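Local coordinates for protein NolR (Sinorhizobium fredii, PDB 4ON0) that binds DNA as an ArsR-type winged helix-turn-helix transcription factor, here caught on the oligo AA duplex, at a contact of chain A with DNA. Numbering follows the deposited sequence.

Contacts 1 and 2 are two parts of one DNA-binding surface, the centres of their C-alpha atoms about 11 Å apart. They share helix 56-68, the recognition helix of the winged helix-turn-helix: Ser57, Ala58, Gln61 and His62 serve contact 1, Gln56 and Ser60 contact 2. Contact 1 reads paired bases of both strands and touches the phosphates of chain B. Contact 2 stays on chain C, adding the start of helix 45-51 and the wing strand 80-84. The recognition helix thus touches both strands, while wing and helix 45-51 add a hold on chain C; the assembly contains two NolR copies, and the second makes the same contacts.

Contact 1: a contact of chain A with DNA. Residues 54-55, 57-58, 61-62. With nucleotides of chain C; nucleotides of chain B.
The imidazole of His62 meets the DNA by its edge, with C3' of the DT17 deoxyribose of chain B in the ring plane. Its NE2 donates a hydrogen bond of 2.5 Å to phosphate oxygen OP2 of DC18, which lies 40° out of that plane, so the bond is bent. A histidine suits this place because a ring N-H can meet a phosphate, whose charge would probably favour the protonated form. The flat amide of Gln61 enters the major groove at the tip of an extended chain (chi2 -171°). Its OE1 accepts from N4 of DC18 at 3.2 Å, in the carbonyl plane on a lone pair. Its NE2 gives a hydrogen to O4 of DT19 at 2.8 Å, almost in the amide plane. A glutamine fits two adjacent bases because it both accepts and donates. Ser57, with OG anti to the backbone N (chi1 174°), donates to O4 of DT3 of chain C at 3.1 Å. The same OG can accept from the N6 amino group of DA20, 2.7 Å away. Its small hydroxyl thus spans two neighbouring base pairs and both strands. Ala58 is short enough to let the helix sit close, and its methyl CB touches methyl C7 of DT19 at 3.7 Å.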
loop_
_atom_site.group_PDB
_atom_site.type_symbol
_atom_site.label_atom_id
_atom_site.label_comp_id
_atom_site.label_asym_id
_atom_site.label_seq_id
_atom_site.Cartn_x
_atom_site.Cartn_y
_atom_site.Cartn_z
ATOM N N LEU A 54 -13.644 -1.041 -16.289
ATOM C CA LEU A 54 -14.392 -1.663 -15.210
ATOM C C LEU A 54 -15.894 -1.516 -15.444
ATOM O O LEU A 54 -16.343 -0.550 -16.062
ATOM C CB LEU A 54 -13.996 -1.042 -13.871
ATOM C CG LEU A 54 -13.014 -1.836 -13.007
ATOM C CD1 LEU A 54 -12.874 -1.200 -11.629
ATOM C CD2 LEU A 54 -13.439 -3.292 -12.898
ATOM N N SER A 55 -16.668 -2.478 -14.951
ATOM C CA SER A 55 -18.123 -2.397 -15.017
ATOM C C SER A 55 -18.620 -1.358 -14.019
ATOM O O SER A 55 -17.883 -0.960 -13.116
ATOM C CB SER A 55 -18.763 -3.760 -14.746
ATOM O OG SER A 55 -18.680 -4.108 -13.376
ATOM N N SER A 57 -21.030 -1.533 -11.654
ATOM C CA SER A 57 -21.192 -2.064 -10.303
ATOM C C SER A 57 -19.846 -2.193 -9.583
ATOM O O SER A 57 -19.683 -1.713 -8.457
ATOM C CB SER A 57 -21.900 -3.420 -10.351
ATOM O OG SER A 57 -21.955 -4.014 -9.065
ATOM N N ALA A 58 -18.882 -2.827 -10.245
ATOM C CA ALA A 58 -17.554 -3.041 -9.675
ATOM C C ALA A 58 -16.866 -1.722 -9.331
ATOM O O ALA A 58 -16.324 -1.548 -8.229
ATOM C CB ALA A 58 -16.694 -3.846 -10.638
ATOM N N GLN A 61 -18.357 -0.143 -6.345
ATOM C CA GLN A 61 -17.882 -0.790 -5.122
ATOM C C GLN A 61 -16.488 -0.288 -4.717
ATOM O O GLN A 61 -16.242 0.036 -3.545
ATOM C CB GLN A 61 -17.867 -2.310 -5.303
ATOM C CG GLN A 61 -19.235 -2.910 -5.597
ATOM C CD GLN A 61 -19.240 -4.426 -5.569
ATOM O OE1 GLN A 61 -18.603 -5.049 -4.720
ATOM N NE2 GLN A 61 -19.949 -5.028 -6.512
ATOM N N HIS A 62 -15.580 -0.230 -5.690
ATOM C CA HIS A 62 -14.233 0.287 -5.444
ATOM C C HIS A 62 -14.269 1.727 -4.948
ATOM O O HIS A 62 -13.578 2.087 -3.993
ATOM C CB HIS A 62 -13.379 0.183 -6.708
ATOM C CG HIS A 62 -12.824 -1.187 -6.946
ATOM N ND1 HIS A 62 -11.481 -1.421 -7.149
ATOM C CD2 HIS A 62 -13.428 -2.397 -6.990
ATOM C CE1 HIS A 62 -11.283 -2.715 -7.322
ATOM N NE2 HIS A 62 -12.449 -3.331 -7.230
ATOM P P DT C 3 -24.142 2.820 -1.084
ATOM O OP1 DT C 3 -24.017 3.763 0.048
ATOM O OP2 DT C 3 -22.961 2.036 -1.515
ATOM O "O5'" DT C 3 -25.346 1.823 -0.760
ATOM C "C5'" DT C 3 -26.178 1.385 -1.814
ATOM C "C4'" DT C 3 -26.844 0.070 -1.477
ATOM O "O4'" DT C 3 -27.213 -0.605 -2.697
ATOM C "C3'" DT C 3 -26.005 -0.894 -0.652
ATOM O "O3'" DT C 3 -26.750 -1.284 0.524
ATOM C "C2'" DT C 3 -25.696 -2.067 -1.594
ATOM C "C1'" DT C 3 -26.667 -1.900 -2.759
ATOM N N1 DT C 3 -26.023 -2.044 -4.091
ATOM C C2 DT C 3 -26.581 -2.907 -5.026
ATOM O O2 DT C 3 -27.598 -3.570 -4.821
ATOM N N3 DT C 3 -25.902 -2.961 -6.218
ATOM C C4 DT C 3 -24.765 -2.280 -6.572
ATOM O O4 DT C 3 -24.287 -2.437 -7.694
ATOM C C5 DT C 3 -24.222 -1.412 -5.546
ATOM C C7 DT C 3 -22.982 -0.632 -5.837
ATOM C C6 DT C 3 -24.868 -1.345 -4.368
ATOM P P DT C 4 -26.588 -2.737 1.194
ATOM O OP1 DT C 4 -27.273 -2.678 2.505
ATOM O OP2 DT C 4 -25.169 -3.162 1.162
ATOM O "O5'" DT C 4 -27.475 -3.676 0.256
ATOM C "C5'" DT C 4 -27.863 -4.950 0.703
ATOM C "C4'" DT C 4 -27.978 -5.916 -0.459
ATOM O "O4'" DT C 4 -27.266 -5.412 -1.603
ATOM C "C3'" DT C 4 -27.368 -7.284 -0.205
ATOM O "O3'" DT C 4 -28.366 -8.177 0.238
ATOM C "C2'" DT C 4 -26.799 -7.708 -1.573
ATOM C "C1'" DT C 4 -27.062 -6.498 -2.468
ATOM N N1 DT C 4 -25.950 -6.180 -3.412
ATOM C C2 DT C 4 -25.961 -6.755 -4.675
ATOM O O2 DT C 4 -26.847 -7.513 -5.073
ATOM N N3 DT C 4 -24.893 -6.403 -5.465
ATOM C C4 DT C 4 -23.847 -5.577 -5.144
ATOM O O4 DT C 4 -22.969 -5.357 -5.978
ATOM C C5 DT C 4 -23.883 -5.025 -3.804
ATOM C C7 DT C 4 -22.784 -4.115 -3.364
ATOM C C6 DT C 4 -24.920 -5.357 -3.014
ATOM P P DA C 5 -27.997 -9.322 1.299
ATOM O OP1 DA C 5 -29.225 -9.600 2.077
ATOM O OP2 DA C 5 -26.751 -8.924 1.996
ATOM O "O5'" DA C 5 -27.659 -10.587 0.383
ATOM C "C5'" DA C 5 -28.590 -11.005 -0.600
ATOM C "C4'" DA C 5 -27.924 -11.870 -1.654
ATOM O "O4'" DA C 5 -27.096 -11.049 -2.518
ATOM C "C3'" DA C 5 -27.016 -12.974 -1.112
ATOM O "O3'" DA C 5 -27.329 -14.198 -1.747
ATOM C "C2'" DA C 5 -25.612 -12.493 -1.484
ATOM C "C1'" DA C 5 -25.892 -11.728 -2.765
ATOM N N9 DA C 5 -24.862 -10.749 -3.110
ATOM C C8 DA C 5 -24.293 -9.820 -2.283
ATOM N N7 DA C 5 -23.395 -9.064 -2.871
ATOM C C5 DA C 5 -23.375 -9.527 -4.175
ATOM C C6 DA C 5 -22.630 -9.139 -5.308
ATOM N N6 DA C 5 -21.726 -8.154 -5.291
ATOM N N1 DA C 5 -22.851 -9.805 -6.462
ATOM C C2 DA C 5 -23.756 -10.793 -6.473
ATOM N N3 DA C 5 -24.514 -11.247 -5.473
ATOM C C4 DA C 5 -24.273 -10.563 -4.343
ATOM P P DT B 17 -9.709 -6.001 -3.628
ATOM O OP1 DT B 17 -8.364 -5.881 -4.235
ATOM O OP2 DT B 17 -10.377 -4.808 -3.056
ATOM O "O5'" DT B 17 -10.705 -6.663 -4.691
ATOM C "C5'" DT B 17 -10.192 -7.500 -5.720
ATOM C "C4'" DT B 17 -11.305 -7.976 -6.636
ATOM O "O4'" DT B 17 -12.222 -8.826 -5.892
ATOM C "C3'" DT B 17 -12.167 -6.865 -7.252
ATOM O "O3'" DT B 17 -12.376 -7.129 -8.631
ATOM C "C2'" DT B 17 -13.472 -6.970 -6.470
ATOM C "C1'" DT B 17 -13.535 -8.464 -6.229
ATOM N N1 DT B 17 -14.442 -8.853 -5.123
ATOM C C2 DT B 17 -15.093 -10.077 -5.184
ATOM O O2 DT B 17 -14.950 -10.881 -6.107
ATOM N N3 DT B 17 -15.923 -10.329 -4.119
ATOM C C4 DT B 17 -16.173 -9.523 -3.038
ATOM O O4 DT B 17 -16.942 -9.908 -2.158
ATOM C C5 DT B 17 -15.476 -8.252 -3.042
ATOM C C7 DT B 17 -15.688 -7.306 -1.906
ATOM C C6 DT B 17 -14.661 -7.983 -4.078
ATOM P P DC B 18 -12.771 -5.939 -9.638
ATOM O OP1 DC B 18 -11.570 -5.633 -10.451
ATOM O OP2 DC B 18 -13.446 -4.872 -8.868
ATOM O "O5'" DC B 18 -13.883 -6.593 -10.580
ATOM C "C5'" DC B 18 -13.529 -7.648 -11.457
ATOM C "C4'" DC B 18 -14.449 -8.839 -11.270
ATOM O "O4'" DC B 18 -14.687 -9.055 -9.870
ATOM C "C3'" DC B 18 -15.837 -8.680 -11.858
ATOM O "O3'" DC B 18 -15.819 -9.028 -13.242
ATOM C "C2'" DC B 18 -16.662 -9.678 -11.034
ATOM C "C1'" DC B 18 -15.847 -9.842 -9.738
ATOM N N1 DC B 18 -16.577 -9.397 -8.527
ATOM C C2 DC B 18 -17.392 -10.301 -7.837
ATOM O O2 DC B 18 -17.484 -11.467 -8.247
ATOM N N3 DC B 18 -18.058 -9.873 -6.735
ATOM C C4 DC B 18 -17.928 -8.608 -6.324
ATOM N N4 DC B 18 -18.601 -8.233 -5.231
ATOM C C5 DC B 18 -17.104 -7.674 -7.017
ATOM C C6 DC B 18 -16.455 -8.107 -8.103
ATOM P P DT B 19 -16.984 -8.530 -14.231
ATOM O OP1 DT B 19 -16.532 -8.797 -15.615
ATOM O OP2 DT B 19 -17.361 -7.155 -13.826
ATOM O "O5'" DT B 19 -18.220 -9.490 -13.897
ATOM C "C5'" DT B 19 -18.151 -10.882 -14.215
ATOM C "C4'" DT B 19 -19.397 -11.600 -13.728
ATOM O "O4'" DT B 19 -19.572 -11.348 -12.310
ATOM C "C3'" DT B 19 -20.695 -11.169 -14.411
ATOM O "O3'" DT B 19 -21.482 -12.310 -14.745
ATOM C "C2'" DT B 19 -21.378 -10.293 -13.365
ATOM C "C1'" DT B 19 -20.884 -10.902 -12.061
ATOM N N1 DT B 19 -20.836 -9.925 -10.931
ATOM C C2 DT B 19 -21.583 -10.167 -9.787
ATOM O O2 DT B 19 -22.290 -11.163 -9.630
ATOM N N3 DT B 19 -21.470 -9.194 -8.823
ATOM C C4 DT B 19 -20.726 -8.044 -8.872
ATOM O O4 DT B 19 -20.726 -7.277 -7.910
ATOM C C5 DT B 19 -19.984 -7.841 -10.101
ATOM C C7 DT B 19 -19.146 -6.614 -10.248
ATOM C C6 DT B 19 -20.082 -8.779 -11.060
ATOM P P DA B 20 -22.792 -12.141 -15.663
ATOM O OP1 DA B 20 -22.906 -13.371 -16.477
ATOM O OP2 DA B 20 -22.720 -10.815 -16.319
ATOM O "O5'" DA B 20 -24.003 -12.092 -14.614
ATOM C "C5'" DA B 20 -24.165 -13.142 -13.666
ATOM C "C4'" DA B 20 -25.430 -12.953 -12.842
ATOM O "O4'" DA B 20 -25.178 -12.040 -11.742
ATOM C "C3'" DA B 20 -26.630 -12.383 -13.593
ATOM O "O3'" DA B 20 -27.817 -12.981 -13.092
ATOM C "C2'" DA B 20 -26.562 -10.893 -13.259
ATOM C "C1'" DA B 20 -26.053 -10.931 -11.825
ATOM N N9 DA B 20 -25.309 -9.741 -11.420
ATOM C C8 DA B 20 -24.398 -9.044 -12.163
ATOM N N7 DA B 20 -23.872 -8.019 -11.532
ATOM C C5 DA B 20 -24.484 -8.045 -10.288
ATOM C C6 DA B 20 -24.362 -7.220 -9.151
ATOM N N6 DA B 20 -23.542 -6.162 -9.090
ATOM N N1 DA B 20 -25.121 -7.522 -8.074
ATOM C C2 DA B 20 -25.938 -8.581 -8.138
ATOM N N3 DA B 20 -26.138 -9.426 -9.147
ATOM C C4 DA B 20 -25.373 -9.100 -10.202
ATOM P P DA B 21 -29.188 -12.914 -13.925
ATOM O OP1 DA B 21 -29.816 -14.251 -13.852
ATOM O OP2 DA B 21 -28.882 -12.313 -15.244
ATOM O "O5'" DA B 21 -30.078 -11.883 -13.090
ATOM C "C5'" DA B 21 -29.992 -11.882 -11.672
ATOM C "C4'" DA B 21 -30.568 -10.606 -11.094
ATOM O "O4'" DA B 21 -29.500 -9.715 -10.728
ATOM C "C3'" DA B 21 -31.452 -9.811 -12.053
ATOM O "O3'" DA B 21 -32.819 -9.979 -11.694
ATOM C "C2'" DA B 21 -30.993 -8.348 -11.879
ATOM C "C1'" DA B 21 -30.016 -8.418 -10.709
ATOM N N9 DA B 21 -28.907 -7.476 -10.822
ATOM C C8 DA B 21 -28.198 -7.170 -11.950
ATOM N N7 DA B 21 -27.259 -6.273 -11.759
ATOM C C5 DA B 21 -27.362 -5.967 -10.412
ATOM C C6 DA B 21 -26.648 -5.080 -9.584
ATOM N N6 DA B 21 -25.643 -4.314 -10.020
ATOM N N1 DA B 21 -27.001 -5.017 -8.282
ATOM C C2 DA B 21 -28.007 -5.788 -7.849
ATOM N N3 DA B 21 -28.754 -6.656 -8.532
ATOM C C4 DA B 21 -28.375 -6.699 -9.820
#

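Contact 2: a contact of chain A with DNA. Residues 45, 56, 60, 79-81, 83. With nucleotides of chain C.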
loop_
_atom_site.group_PDB
_atom_site.type_symbol
_atom_site.label_atom_id
_atom_site.label_comp_id
_atom_site.label_asym_id
_atom_site.label_seq_id
_atom_site.Cartn_x
_atom_site.Cartn_y
_atom_site.Cartn_z
ATOM N N VAL A 45 -18.709 8.980 -13.236
ATOM C CA VAL A 45 -18.542 7.555 -12.972
ATOM C C VAL A 45 -18.493 6.716 -14.254
ATOM O O VAL A 45 -17.690 5.787 -14.362
ATOM C CB VAL A 45 -19.665 7.041 -12.054
ATOM C CG1 VAL A 45 -19.604 5.529 -11.907
ATOM C CG2 VAL A 45 -19.575 7.717 -10.695
ATOM N N GLN A 56 -19.861 -0.915 -14.186
ATOM C CA GLN A 56 -20.417 0.125 -13.326
ATOM C C GLN A 56 -20.525 -0.322 -11.871
ATOM O O GLN A 56 -20.148 0.420 -10.963
ATOM C CB GLN A 56 -21.787 0.563 -13.837
ATOM C CG GLN A 56 -22.456 1.609 -12.967
ATOM C CD GLN A 56 -23.539 1.025 -12.086
ATOM O OE1 GLN A 56 -24.259 0.108 -12.488
ATOM N NE2 GLN A 56 -23.659 1.551 -10.873
ATOM N N SER A 60 -18.308 1.086 -8.811
ATOM C CA SER A 60 -19.063 1.720 -7.737
ATOM C C SER A 60 -18.650 1.156 -6.380
ATOM O O SER A 60 -18.592 1.887 -5.388
ATOM C CB SER A 60 -20.567 1.535 -7.953
ATOM O OG SER A 60 -21.318 2.250 -6.985
ATOM N N GLN A 79 -28.118 14.293 -11.824
ATOM C CA GLN A 79 -28.221 12.906 -12.267
ATOM C C GLN A 79 -26.842 12.306 -12.455
ATOM O O GLN A 79 -26.686 11.092 -12.574
ATOM C CB GLN A 79 -28.994 12.808 -13.585
ATOM C CG GLN A 79 -30.434 13.292 -13.550
ATOM C CD GLN A 79 -31.057 13.327 -14.938
ATOM O OE1 GLN A 79 -30.349 13.344 -15.946
ATOM N NE2 GLN A 79 -32.383 13.314 -14.994
ATOM N N THR A 80 -25.841 13.173 -12.451
ATOM C CA THR A 80 -24.466 12.753 -12.640
ATOM C C THR A 80 -23.634 13.088 -11.404
ATOM O O THR A 80 -23.708 14.205 -10.886
ATOM C CB THR A 80 -23.857 13.402 -13.894
ATOM O OG1 THR A 80 -24.473 12.845 -15.061
ATOM C CG2 THR A 80 -22.363 13.156 -13.952
ATOM N N ILE A 81 -22.855 12.125 -10.924
ATOM C CA ILE A 81 -21.991 12.364 -9.775
ATOM C C ILE A 81 -20.538 12.392 -10.242
ATOM O O ILE A 81 -20.086 11.499 -10.959
ATOM C CB ILE A 81 -22.171 11.286 -8.688
ATOM C CG1 ILE A 81 -23.600 11.308 -8.147
ATOM C CG2 ILE A 81 -21.170 11.489 -7.559
ATOM C CD1 ILE A 81 -23.803 10.459 -6.913
ATOM N N TYR A 83 -16.564 12.416 -9.316
ATOM C CA TYR A 83 -15.566 12.058 -8.316
ATOM C C TYR A 83 -14.259 12.815 -8.533
ATOM O O TYR A 83 -13.909 13.157 -9.665
ATOM C CB TYR A 83 -15.319 10.550 -8.338
ATOM C CG TYR A 83 -16.265 9.767 -7.457
ATOM C CD1 TYR A 83 -17.558 9.476 -7.876
ATOM C CD2 TYR A 83 -15.860 9.299 -6.214
ATOM C CE1 TYR A 83 -18.424 8.756 -7.077
ATOM C CE2 TYR A 83 -16.717 8.576 -5.408
ATOM C CZ TYR A 83 -17.997 8.306 -5.844
ATOM O OH TYR A 83 -18.854 7.585 -5.044
ATOM P P DT C 1 -23.546 9.135 -11.879
ATOM O OP1 DT C 1 -24.961 8.824 -12.176
ATOM O OP2 DT C 1 -22.789 10.040 -12.772
ATOM O "O5'" DT C 1 -22.701 7.785 -11.733
ATOM C "C5'" DT C 1 -23.358 6.528 -11.629
ATOM C "C4'" DT C 1 -24.077 6.414 -10.300
ATOM O "O4'" DT C 1 -25.503 6.357 -10.538
ATOM C "C3'" DT C 1 -23.776 5.161 -9.501
ATOM O "O3'" DT C 1 -22.558 5.321 -8.731
ATOM C "C2'" DT C 1 -25.024 5.041 -8.635
ATOM C "C1'" DT C 1 -26.112 5.471 -9.615
ATOM N N1 DT C 1 -26.723 4.343 -10.390
ATOM C C2 DT C 1 -27.637 3.506 -9.764
ATOM O O2 DT C 1 -27.988 3.634 -8.590
ATOM N N3 DT C 1 -28.133 2.508 -10.569
ATOM C C4 DT C 1 -27.824 2.255 -11.881
ATOM O O4 DT C 1 -28.370 1.320 -12.464
ATOM C C5 DT C 1 -26.851 3.152 -12.470
ATOM C C7 DT C 1 -26.450 2.953 -13.895
ATOM C C6 DT C 1 -26.351 4.135 -11.700
ATOM P P DA C 2 -22.502 6.182 -7.369
ATOM O OP1 DA C 2 -23.387 7.363 -7.464
ATOM O OP2 DA C 2 -21.071 6.385 -7.062
ATOM O "O5'" DA C 2 -23.098 5.215 -6.250
ATOM C "C5'" DA C 2 -23.650 5.777 -5.076
ATOM C "C4'" DA C 2 -24.616 4.818 -4.419
ATOM O "O4'" DA C 2 -25.353 4.087 -5.435
ATOM C "C3'" DA C 2 -23.968 3.764 -3.526
ATOM O "O3'" DA C 2 -24.704 3.663 -2.328
ATOM C "C2'" DA C 2 -24.060 2.488 -4.362
ATOM C "C1'" DA C 2 -25.351 2.715 -5.121
ATOM N N9 DA C 2 -25.429 1.962 -6.367
ATOM C C8 DA C 2 -24.606 2.080 -7.449
ATOM N N7 DA C 2 -24.918 1.286 -8.445
ATOM C C5 DA C 2 -26.026 0.597 -7.984
ATOM C C6 DA C 2 -26.833 -0.397 -8.569
ATOM N N6 DA C 2 -26.629 -0.884 -9.798
ATOM N N1 DA C 2 -27.861 -0.873 -7.840
ATOM C C2 DA C 2 -28.060 -0.386 -6.609
ATOM N N3 DA C 2 -27.373 0.551 -5.956
ATOM C C4 DA C 2 -26.358 1.004 -6.706
#
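Base readout here falls to Gln56, at the start of the recognition helix 56-68, and is made on a stretch of chain C where DT1 and DA2 are unpaired in the model. Its CG stands anti to the backbone N (chi1 178°) and the chain bends at chi2 (-102°), bringing the amide to the Hoogsteen edge of DA2. There NE2 donates to N7 at 2.7 Å, with N7 nearly in the amide plane. The carbonyl oxygen OE1 is turned towards the adenine N6 side without bonding to it, while CD lies 3.9 Å from C7, the methyl of DT1, so the amide also packs against the neighbouring thymine. A glutamine suits this place because its amide N-H matches a purine N7. An alanine here would remove the amide, and with it the hydrogen bond to N7 and the packing on the thymine methyl, and would probably weaken recognition of this end of the site. One turn further along, Ser60 places OG 3.3 Å from C8 of the same adenine, a contact for which a small side chain leaves room.

The backbone is held from the wing and from helix 45-51. In strand 80-84 the main-chain N of Ile81 donates to phosphate oxygen OP2 of DT1 at 2.8 Å, a bond that needs no particular side chain. Farther along the strand, the phenol OH of Tyr83 reaches out at the tip of its ring to give a hydrogen bond of 3.2 Å to OP2 of DA2. Its length lets a strand residue span to the next phosphate. Val45, at the first turn of its helix, sets its branched side chain alongside the sugar-phosphate chain, CB 3.8 Å from C5' of DT1. Together these contacts hold one strand between helix and wing, which would help keep the recognition helix in register with the bases it reads.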